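Local coordinates for protein L-methionine gamma-lyase (Fusobacterium nucleatum subsp. nucleatum, PDB 6LXU) that belongs to the pyridoxal-phosphate-dependent enzymes of the Cys/Met metabolism family and assembles as a tetramer of identical chains, at residues M267-K272 and V379-V384; E288-P293 and A313-E318; G321-G326 and I370-V375; T345-Q350 and V375-G380. All coordinates share one frame; numbering follows the deposited sequence.

Interaction 1: residues M267-K272 and V379-V384; sequences MERHCK and VGLENV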
# COMPACT_ATOMS: atom_id res chain seq x y z
N MET A 267 -23.11 -0.07 8.71
CA MET A 267 -24.47 -0.22 8.16
C MET A 267 -25.53 0.24 9.15
O MET A 267 -26.53 0.86 8.76
CB MET A 267 -24.74 -1.65 7.72
CG MET A 267 -23.88 -2.12 6.55
SD MET A 267 -23.73 -0.98 5.17
CE MET A 267 -25.45 -0.84 4.67
N GLU A 268 -25.32 -0.06 10.44
CA GLU A 268 -26.26 0.39 11.47
C GLU A 268 -26.38 1.91 11.49
O GLU A 268 -27.49 2.45 11.52
CB GLU A 268 -25.88 -0.16 12.84
CG GLU A 268 -26.24 -1.62 12.98
CD GLU A 268 -25.83 -2.27 14.26
OE1 GLU A 268 -25.13 -1.62 15.05
OE2 GLU A 268 -26.24 -3.44 14.45
N ARG A 269 -25.25 2.60 11.44
CA ARG A 269 -25.27 4.06 11.48
C ARG A 269 -25.78 4.65 10.17
O ARG A 269 -26.52 5.63 10.18
CB ARG A 269 -23.88 4.59 11.83
CG ARG A 269 -23.77 6.11 11.92
CD ARG A 269 -24.77 6.73 12.88
NE ARG A 269 -24.75 6.13 14.21
CZ ARG A 269 -24.08 6.60 15.26
NH1 ARG A 269 -23.35 7.70 15.16
NH2 ARG A 269 -24.15 5.98 16.42
N HIS A 270 -25.38 4.08 9.04
CA HIS A 270 -25.91 4.50 7.74
C HIS A 270 -27.45 4.50 7.78
O HIS A 270 -28.10 5.48 7.40
CB HIS A 270 -25.48 3.55 6.61
CG HIS A 270 -24.11 3.76 6.04
ND1 HIS A 270 -23.72 4.91 5.40
CD2 HIS A 270 -23.07 2.89 5.90
CE1 HIS A 270 -22.48 4.76 4.95
NE2 HIS A 270 -22.06 3.54 5.23
N CYS A 271 -28.04 3.39 8.23
CA CYS A 271 -29.50 3.24 8.23
C CYS A 271 -30.16 4.13 9.27
O CYS A 271 -31.23 4.69 8.99
CB CYS A 271 -29.91 1.79 8.43
SG CYS A 271 -29.49 0.71 7.04
N LYS A 272 -29.58 4.25 10.45
CA LYS A 272 -30.11 5.13 11.51
C LYS A 272 -30.15 6.57 11.00
O LYS A 272 -31.17 7.27 11.11
CB LYS A 272 -29.23 5.03 12.76
CG LYS A 272 -29.66 5.85 13.98
CD LYS A 272 -28.57 5.89 15.05
CE LYS A 272 -29.00 6.62 16.31
NZ LYS A 272 -30.20 6.00 16.93
N VAL A 379 -26.50 8.38 2.09
CA VAL A 379 -26.32 8.88 3.43
C VAL A 379 -25.06 8.26 4.05
O VAL A 379 -24.92 7.03 4.08
CB VAL A 379 -27.55 8.56 4.30
CG1 VAL A 379 -27.34 8.97 5.76
CG2 VAL A 379 -28.80 9.24 3.73
N GLY A 380 -24.17 9.12 4.55
CA GLY A 380 -22.93 8.69 5.19
C GLY A 380 -23.06 8.54 6.68
O GLY A 380 -24.16 8.34 7.22
N LEU A 381 -21.91 8.63 7.35
CA LEU A 381 -21.78 8.34 8.79
C LEU A 381 -21.58 9.58 9.64
O LEU A 381 -21.37 9.47 10.84
CB LEU A 381 -20.61 7.37 9.00
CG LEU A 381 -20.69 6.06 8.22
CD1 LEU A 381 -19.48 5.18 8.51
CD2 LEU A 381 -21.97 5.31 8.52
N GLU A 382 -21.67 10.76 9.05
CA GLU A 382 -21.55 12.00 9.81
C GLU A 382 -22.67 12.08 10.85
O GLU A 382 -23.69 11.37 10.76
CB GLU A 382 -21.61 13.22 8.90
CG GLU A 382 -20.55 13.27 7.81
CD GLU A 382 -20.99 12.70 6.48
OE1 GLU A 382 -21.99 11.94 6.46
OE2 GLU A 382 -20.35 13.03 5.46
N ASN A 383 -22.50 12.95 11.84
CA ASN A 383 -23.59 13.16 12.79
C ASN A 383 -24.82 13.67 12.06
O ASN A 383 -24.72 14.58 11.23
CB ASN A 383 -23.16 14.08 13.91
CG ASN A 383 -22.05 13.45 14.72
OD1 ASN A 383 -20.87 13.59 14.39
ND2 ASN A 383 -22.42 12.70 15.75
N VAL A 384 -25.95 13.03 12.32
CA VAL A 384 -27.14 13.29 11.50
C VAL A 384 -27.59 14.75 11.59
O VAL A 384 -28.10 15.30 10.62
CB VAL A 384 -28.27 12.30 11.85
CG1 VAL A 384 -28.90 12.60 13.20
CG2 VAL A 384 -29.32 12.27 10.75
O HOH W 1 -22.76 9.86 13.32

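Interaction 2: residues E288-P293 and A313-E318; sequences EKVYYP and AMISFE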
# COMPACT_ATOMS: atom_id res chain seq x y z
N GLU A 288 -41.26 17.44 -2.84
CA GLU A 288 -42.62 16.98 -3.14
C GLU A 288 -42.80 15.49 -2.95
O GLU A 288 -43.92 15.02 -2.72
CB GLU A 288 -43.09 17.44 -4.51
CG GLU A 288 -42.48 16.73 -5.68
CD GLU A 288 -42.98 17.23 -7.02
OE1 GLU A 288 -43.33 18.42 -7.13
OE2 GLU A 288 -42.98 16.42 -7.97
N LYS A 289 -41.71 14.71 -3.07
CA LYS A 289 -41.81 13.27 -2.94
C LYS A 289 -40.48 12.69 -2.50
O LYS A 289 -39.44 13.19 -2.93
CB LYS A 289 -42.20 12.67 -4.29
CG LYS A 289 -42.53 11.19 -4.29
CD LYS A 289 -43.12 10.84 -5.64
CE LYS A 289 -43.48 9.38 -5.73
NZ LYS A 289 -43.82 8.99 -7.13
N VAL A 290 -40.54 11.66 -1.67
CA VAL A 290 -39.34 10.93 -1.26
C VAL A 290 -39.51 9.48 -1.70
O VAL A 290 -40.59 8.89 -1.54
CB VAL A 290 -39.13 11.03 0.25
CG1 VAL A 290 -37.94 10.17 0.69
CG2 VAL A 290 -38.92 12.49 0.64
N TYR A 291 -38.44 8.93 -2.27
CA TYR A 291 -38.34 7.53 -2.63
C TYR A 291 -37.47 6.84 -1.58
O TYR A 291 -36.26 7.13 -1.46
CB TYR A 291 -37.70 7.40 -4.00
CG TYR A 291 -38.51 8.06 -5.09
CD1 TYR A 291 -39.60 7.40 -5.67
CD2 TYR A 291 -38.21 9.34 -5.53
CE1 TYR A 291 -40.35 8.00 -6.66
CE2 TYR A 291 -38.97 9.95 -6.52
CZ TYR A 291 -40.04 9.26 -7.07
OH TYR A 291 -40.82 9.83 -8.05
N TYR A 292 -38.08 5.96 -0.79
CA TYR A 292 -37.38 5.24 0.27
C TYR A 292 -38.15 3.97 0.57
O TYR A 292 -39.37 4.04 0.79
CB TYR A 292 -37.25 6.09 1.55
CG TYR A 292 -36.40 5.42 2.60
CD1 TYR A 292 -35.04 5.23 2.39
CD2 TYR A 292 -36.95 4.95 3.78
CE1 TYR A 292 -34.24 4.61 3.34
CE2 TYR A 292 -36.16 4.31 4.72
CZ TYR A 292 -34.80 4.13 4.50
OH TYR A 292 -34.05 3.49 5.44
N PRO A 293 -37.49 2.79 0.57
CA PRO A 293 -38.24 1.53 0.75
C PRO A 293 -39.04 1.42 2.04
O PRO A 293 -40.01 0.65 2.08
CB PRO A 293 -37.15 0.46 0.69
CG PRO A 293 -36.06 1.09 -0.14
CD PRO A 293 -36.06 2.53 0.28
N ALA A 313 -29.80 2.94 3.15
CA ALA A 313 -29.25 4.26 3.37
C ALA A 313 -29.17 5.08 2.10
O ALA A 313 -28.54 6.14 2.08
CB ALA A 313 -27.91 4.14 4.06
N MET A 314 -29.84 4.62 1.04
CA MET A 314 -30.05 5.41 -0.16
C MET A 314 -31.41 6.08 -0.07
O MET A 314 -32.39 5.47 0.39
CB MET A 314 -30.00 4.54 -1.40
CG MET A 314 -28.63 3.92 -1.65
SD MET A 314 -27.28 5.10 -1.83
CE MET A 314 -27.81 6.09 -3.23
N ILE A 315 -31.46 7.34 -0.48
CA ILE A 315 -32.73 8.10 -0.52
C ILE A 315 -32.73 8.86 -1.82
O ILE A 315 -31.73 9.53 -2.13
CB ILE A 315 -32.84 9.13 0.62
CG1 ILE A 315 -32.59 8.50 2.00
CG2 ILE A 315 -34.22 9.79 0.57
CD1 ILE A 315 -32.38 9.52 3.10
N SER A 316 -33.82 8.81 -2.58
CA SER A 316 -33.98 9.79 -3.65
C SER A 316 -35.18 10.66 -3.34
O SER A 316 -36.08 10.27 -2.59
CB SER A 316 -34.12 9.15 -5.01
OG SER A 316 -32.93 8.46 -5.33
N PHE A 317 -35.19 11.86 -3.88
CA PHE A 317 -36.31 12.75 -3.60
C PHE A 317 -36.46 13.73 -4.74
O PHE A 317 -35.52 14.04 -5.46
CB PHE A 317 -36.16 13.46 -2.24
CG PHE A 317 -34.89 14.26 -2.08
CD1 PHE A 317 -33.70 13.66 -1.64
CD2 PHE A 317 -34.89 15.63 -2.29
CE1 PHE A 317 -32.55 14.42 -1.47
CE2 PHE A 317 -33.74 16.39 -2.12
CZ PHE A 317 -32.57 15.78 -1.70
N GLU A 318 -37.70 14.21 -4.91
CA GLU A 318 -38.04 15.17 -5.97
C GLU A 318 -38.24 16.54 -5.36
O GLU A 318 -39.12 16.73 -4.53
CB GLU A 318 -39.31 14.74 -6.70
CG GLU A 318 -39.63 15.56 -7.94
CD GLU A 318 -38.84 15.16 -9.18
OE1 GLU A 318 -38.40 14.00 -9.27
OE2 GLU A 318 -38.71 16.00 -10.10
O HOH W 2 -40.62 12.33 -8.82

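Interaction 3: residues G321-G326 and I370-V375; sequences GGFEAG and ITDGLV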
# COMPACT_ATOMS: atom_id res chain seq x y z
N GLY A 321 -39.32 22.41 -7.13
CA GLY A 321 -38.79 23.44 -8.03
C GLY A 321 -38.00 22.94 -9.23
O GLY A 321 -37.44 23.75 -9.97
N GLY A 322 -37.91 21.62 -9.42
CA GLY A 322 -37.34 21.07 -10.65
C GLY A 322 -35.85 21.27 -10.84
O GLY A 322 -35.05 21.24 -9.89
N PHE A 323 -35.47 21.54 -12.09
CA PHE A 323 -34.06 21.49 -12.54
C PHE A 323 -33.18 22.50 -11.83
O PHE A 323 -32.11 22.15 -11.30
CB PHE A 323 -34.01 21.71 -14.05
CG PHE A 323 -32.65 21.49 -14.66
CD1 PHE A 323 -32.24 20.22 -15.02
CD2 PHE A 323 -31.80 22.56 -14.90
CE1 PHE A 323 -31.00 20.02 -15.61
CE2 PHE A 323 -30.56 22.36 -15.48
CZ PHE A 323 -30.16 21.09 -15.83
N GLU A 324 -33.61 23.76 -11.79
CA GLU A 324 -32.82 24.79 -11.15
C GLU A 324 -32.74 24.59 -9.64
O GLU A 324 -31.72 24.92 -9.04
CB GLU A 324 -33.36 26.19 -11.48
CG GLU A 324 -33.28 26.55 -12.96
CD GLU A 324 -31.86 26.58 -13.51
OE1 GLU A 324 -30.95 27.08 -12.82
OE2 GLU A 324 -31.65 26.09 -14.64
N ALA A 325 -33.80 24.05 -9.04
CA ALA A 325 -33.78 23.75 -7.61
C ALA A 325 -32.74 22.68 -7.29
O ALA A 325 -32.05 22.80 -6.26
CB ALA A 325 -35.15 23.31 -7.14
N GLY A 326 -32.62 21.67 -8.14
CA GLY A 326 -31.60 20.62 -7.96
C GLY A 326 -30.20 21.19 -7.96
O GLY A 326 -29.39 20.90 -7.07
N ILE A 370 -35.62 9.75 -15.25
CA ILE A 370 -34.92 10.86 -14.61
C ILE A 370 -35.78 12.11 -14.77
O ILE A 370 -35.97 12.62 -15.89
CB ILE A 370 -33.51 11.06 -15.19
CG1 ILE A 370 -32.65 9.79 -15.01
CG2 ILE A 370 -32.83 12.29 -14.57
CD1 ILE A 370 -32.46 9.35 -13.57
N THR A 371 -36.30 12.59 -13.65
CA THR A 371 -37.13 13.78 -13.60
C THR A 371 -36.28 14.98 -13.17
O THR A 371 -35.23 14.81 -12.53
CB THR A 371 -38.30 13.54 -12.63
OG1 THR A 371 -37.81 12.86 -11.47
CG2 THR A 371 -39.35 12.64 -13.27
N ASP A 372 -36.71 16.19 -13.52
CA ASP A 372 -35.87 17.38 -13.38
C ASP A 372 -35.49 17.72 -11.96
O ASP A 372 -34.44 18.33 -11.74
CB ASP A 372 -36.56 18.60 -14.02
CG ASP A 372 -36.32 18.73 -15.52
OD1 ASP A 372 -35.72 17.81 -16.11
OD2 ASP A 372 -36.71 19.77 -16.09
N GLY A 373 -36.35 17.41 -11.00
CA GLY A 373 -36.06 17.69 -9.60
C GLY A 373 -35.50 16.52 -8.79
O GLY A 373 -35.37 16.64 -7.59
N LEU A 374 -35.17 15.42 -9.45
CA LEU A 374 -34.73 14.21 -8.74
C LEU A 374 -33.31 14.36 -8.21
O LEU A 374 -32.39 14.68 -8.97
CB LEU A 374 -34.83 13.00 -9.64
CG LEU A 374 -34.64 11.63 -8.97
CD1 LEU A 374 -35.79 11.29 -8.04
CD2 LEU A 374 -34.48 10.56 -10.03
N VAL A 375 -33.15 14.13 -6.91
CA VAL A 375 -31.84 14.15 -6.24
C VAL A 375 -31.65 12.78 -5.59
O VAL A 375 -32.57 12.23 -4.99
CB VAL A 375 -31.80 15.28 -5.20
CG1 VAL A 375 -30.47 15.27 -4.44
CG2 VAL A 375 -32.02 16.63 -5.89
O HOH W 3 -37.49 21.92 -14.15

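Interaction 4: residues T345-Q350 and V375-G380; sequences TETLIQ and VRLSVG. With NO3 (nitrate ion), chain C.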
# COMPACT_ATOMS: atom_id res chain seq x y z
N THR A 345 -18.22 6.41 3.72
CA THR A 345 -18.44 6.99 5.04
C THR A 345 -18.90 8.45 4.96
O THR A 345 -19.56 8.93 5.90
CB THR A 345 -17.22 6.88 5.97
OG1 THR A 345 -16.18 7.76 5.54
CG2 THR A 345 -16.69 5.44 6.07
N GLU A 346 -18.54 9.13 3.89
CA GLU A 346 -18.96 10.52 3.62
C GLU A 346 -20.27 10.52 2.87
O GLU A 346 -20.45 9.72 1.94
CB GLU A 346 -17.95 11.27 2.73
CG GLU A 346 -16.54 11.38 3.28
CD GLU A 346 -15.64 10.25 2.84
OE1 GLU A 346 -16.11 9.29 2.21
OE2 GLU A 346 -14.44 10.37 3.16
N THR A 347 -21.16 11.45 3.19
CA THR A 347 -22.43 11.59 2.47
C THR A 347 -22.16 12.10 1.06
O THR A 347 -21.42 13.08 0.88
CB THR A 347 -23.38 12.54 3.22
OG1 THR A 347 -23.77 11.93 4.45
CG2 THR A 347 -24.63 12.84 2.44
N LEU A 348 -22.75 11.43 0.07
CA LEU A 348 -22.60 11.81 -1.34
C LEU A 348 -23.97 12.17 -1.91
O LEU A 348 -24.99 11.62 -1.49
CB LEU A 348 -22.00 10.67 -2.16
CG LEU A 348 -20.69 10.07 -1.67
CD1 LEU A 348 -20.24 8.97 -2.60
CD2 LEU A 348 -19.60 11.13 -1.52
N ILE A 349 -23.96 13.04 -2.90
CA ILE A 349 -25.22 13.51 -3.48
C ILE A 349 -25.02 13.80 -4.96
O ILE A 349 -23.94 14.23 -5.38
CB ILE A 349 -25.75 14.72 -2.69
CG1 ILE A 349 -27.22 15.03 -3.01
CG2 ILE A 349 -24.88 15.95 -2.89
CD1 ILE A 349 -27.82 16.10 -2.12
N GLN A 350 -26.06 13.55 -5.76
CA GLN A 350 -26.04 13.84 -7.19
C GLN A 350 -27.43 14.27 -7.66
O GLN A 350 -28.43 13.85 -7.08
CB GLN A 350 -25.57 12.61 -7.97
CG GLN A 350 -26.27 11.31 -7.64
CD GLN A 350 -25.83 10.20 -8.57
OE1 GLN A 350 -26.40 10.02 -9.63
NE2 GLN A 350 -24.80 9.45 -8.17
N VAL A 375 -33.15 14.13 -6.91
CA VAL A 375 -31.84 14.15 -6.24
C VAL A 375 -31.65 12.78 -5.59
O VAL A 375 -32.57 12.23 -4.99
CB VAL A 375 -31.80 15.28 -5.20
CG1 VAL A 375 -30.47 15.27 -4.44
CG2 VAL A 375 -32.02 16.63 -5.89
N ARG A 376 -30.43 12.23 -5.74
CA ARG A 376 -30.06 10.95 -5.12
C ARG A 376 -29.03 11.19 -4.02
O ARG A 376 -27.98 11.80 -4.27
CB ARG A 376 -29.49 9.98 -6.14
CG ARG A 376 -29.49 8.55 -5.62
CD ARG A 376 -28.76 7.58 -6.51
NE ARG A 376 -27.34 7.58 -6.20
CZ ARG A 376 -26.49 6.60 -6.46
NH1 ARG A 376 -26.90 5.48 -7.08
NH2 ARG A 376 -25.22 6.72 -6.11
N LEU A 377 -29.34 10.72 -2.82
CA LEU A 377 -28.50 10.92 -1.65
C LEU A 377 -28.02 9.57 -1.11
O LEU A 377 -28.83 8.69 -0.79
CB LEU A 377 -29.32 11.65 -0.59
CG LEU A 377 -28.62 12.03 0.70
CD1 LEU A 377 -27.57 13.09 0.44
CD2 LEU A 377 -29.63 12.53 1.72
N SER A 378 -26.70 9.42 -1.01
CA SER A 378 -26.08 8.29 -0.30
C SER A 378 -25.73 8.79 1.10
O SER A 378 -24.78 9.57 1.27
CB SER A 378 -24.82 7.83 -1.02
OG SER A 378 -24.13 6.86 -0.25
N VAL A 379 -26.50 8.38 2.09
CA VAL A 379 -26.32 8.88 3.43
C VAL A 379 -25.06 8.26 4.05
O VAL A 379 -24.92 7.03 4.08
CB VAL A 379 -27.55 8.56 4.30
CG1 VAL A 379 -27.34 8.97 5.76
CG2 VAL A 379 -28.80 9.24 3.73
N GLY A 380 -24.17 9.12 4.55
CA GLY A 380 -22.93 8.69 5.19
C GLY A 380 -23.06 8.54 6.68
O GLY A 380 -24.16 8.34 7.22
N NO3 C . -23.75 5.50 -8.80
O1 NO3 C . -23.36 4.93 -7.79
O2 NO3 C . -24.49 4.88 -9.61
O3 NO3 C . -23.41 6.70 -9.03
O HOH W 4 -22.03 7.62 1.21

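Interaction 1: residues M267-K272 and V379-V384
H270 meets both V379 and L381, one at the edge of its imidazole and the other over a face, a compact example of a helix reading a loop through a single ring. The polar element is a hydrogen bond from H270 ND1 to V379 O at 2.8 Å. It is moderately bent, with an N-H...O angle of 145°; the oxygen lies in front of the ring edge but tilted from its plane, while the donor approaches in the plane of the carbonyl. ND1 is the donor, so that nitrogen carries a proton.

The apolar element is a CH-pi contact. L381 CD2 stands 3.5 Å from the centroid of the H270 ring and only 4° off its normal. CG of L381 is anti to its carbonyl carbon (chi1 -56°), and from there one branch reaches the imidazole. The same methyl also rests against the aliphatic root of R269, 3.9 Å from R269 CB. V379 CG1 adds a looser touch, 3.9 Å from H270 O.

A water probably links the two segments: it accepts from R269 NH1 at 2.9 Å and donates to L381 O at 2.9 Å, although R269 was modelled in two conformers. The stronger partner of R269 lies outside both segments: E268 of the second subunit, which forms a salt bridge with it.

The contact thus fastens helix 263-282 to the loop between strand 374-378 and helix 384-396. N273, on the same helix, holds the carbonyls of G380 and E382, while Y213, next to the cofactor-bearing K212, meets the H270 ring in a T-shaped stack.

Interaction 2: residues E288-P293 and A313-E318
E288 and K289 both face E318, and this classic beta bulge opens an antiparallel pairing of strands 287-291 and 314-319 that illustrates how a regular ladder absorbs an extra residue. At the bulge E288 N donates to E318 O at 2.8 Å, the donor nearly along the C=O axis, and E318 N returns a bond to K289 O, also 2.8 Å. Beyond it Y291 and S316 form a hydrogen-bonded pair: Y291 N reaches S316 O at 2.7 Å, whereas the reciprocal bond from S316 N to Y291 O is longer, 3.2 Å. V290 and F317 lie between as a non-hydrogen-bonded pair.

Apolar contacts line the face carrying V290, I315 and F317, towards helix 263-282. V290 CG1 touches I315 CG2 at 3.7 Å, and its other methyl reaches F317 CB. Past the strand end, the edge of the Y292 ring comes up to M314 O, with CD1 3.3 Å away, while the Y292 hydroxyl is bonded to G312 O.

On the face of K289, Y291, S316 and E318, K289 CG lies above one face of the Y291 ring, offset toward its rim. A water joins Y291 OH to E318 OE1, to which it donates at 2.8 Å.

E288 and E318 run side by side, with like charges 4.8 Å apart at E288 OE2 and E318 OE2, which may repel mildly. Both oxygens of E318 are satisfied: OE1 bonds T371 OG1 and OE2 bonds G373 N. The chemistry implies donors that would favour the ionised E318 carboxylate, against the opposing pull of E288, while the backbone ladder carries the pairing itself.

Interaction 3: residues G321-G326 and I370-V375
G322 and G373 bring their backbones together where a type I beta turn, T371 to L374, packs against the N-terminal part of helix 322-332, an example of how glycines permit main chain to touch main chain. Their CA atoms lie just 3.8 Å apart. G322 has a positive phi of 69°, a value that glycine adopts readily, and its carbonyl accepts from G326 N. The turn is closed by the bond from L374 N to T371 O, after which the chain enters strand 374-378.

Contact between the segments centres on the D372 carbonyl. F323 CA sends a CA-H...O contact to D372 O at 3.3 Å, with an angle of 142° at the hydrogen. F323 N is almost as near to that oxygen, but the angle is too poor for a hydrogen bond; H351 NE2 supplies one instead.

Of the side chains, that of D372 sets out toward the helix, and its CB and OD2 lie against F323 CB. F323 CB is 3.9 Å from D372 OD2 and 4.0 Å from D372 CB. CG of F323 is anti to its backbone N (chi1 -172°), which swings the ring outward from the helix, where A353 and S354 also meet it. The D372 carboxylate is held by two salt bridges, OD1 to R365 and OD2 to K362, and these charges would favour its ionised form.

The join ties helix 322-332 to the turn leading into the central strand of the small sheet. A water bridges the two: its oxygen accepts from F323 N at 2.9 Å and donates to D372 OD2 at 3.0 Å.

Interaction 4: residues T345-Q350 and V375-G380
Q350 NE2 lies over one face of the R376 guanidinium, and a nitrate ion meets that group at its edge, near the plane, through O1. Amide and guanidinium planes are 38° apart. NE2 is 3.4 Å from R376 NH2, but both are donors, so no bond joins them; instead they share the anion. Q350 NE2 donates to nitrate O3 at 3.2 Å in the conformer given, one of two, and R376 NH2 makes a weak bond to O1 at 3.1 Å. S341 N also binds the nitrate, and N161 OD1 takes R376 NH1.

The backbones that carry these side chains, strands 348-350 and 374-378, pair antiparallel. L348 with S378 and Q350 with R376 are hydrogen-bonded pairs, each with two backbone bonds. On the other face I349 CG1 packs on V375 CG1 at 3.6 Å, and L377 CD1 meets T347 CG2.

Past the ladder T347 OG1, anti to its carbonyl carbon (chi1 -67°), accepts from G380 N at 2.8 Å; it is also bonded to E382 OE1. A water probably bridges E346 O and S378 OG, and S378 OG is also hydrogen-bonded to G343 N.

Chemically, this is an anion site built on a sheet. A C-terminal-domain arginine that receives a carboxylate recurs in fold-type I pyridoxal-phosphate enzymes, and the nitrate, probably from the crystallisation liquor, is consistent with such a role for R376.

In the fold
From the N terminus, helix 263-282 supplies the first half of interaction 1, whose partner comes only after strand 374-378, so its long loop encloses interactions 2 and 3. Interaction 2 closes first, an antiparallel return whose connection contains helix 301-307. Interaction 3 then opens, and interaction 4 opens within its loop but closes after it, so the two cross, sharing V375. Interaction 4 ends on the same stretch as interaction 1, with V379 and G380 in common. Strand 374-378, paired with 314-319 on one flank and 348-350 on the other, thereby unites the smaller sheet with helices 263-282 and 322-332, and interactions 1 and 4 both reach the second subunit.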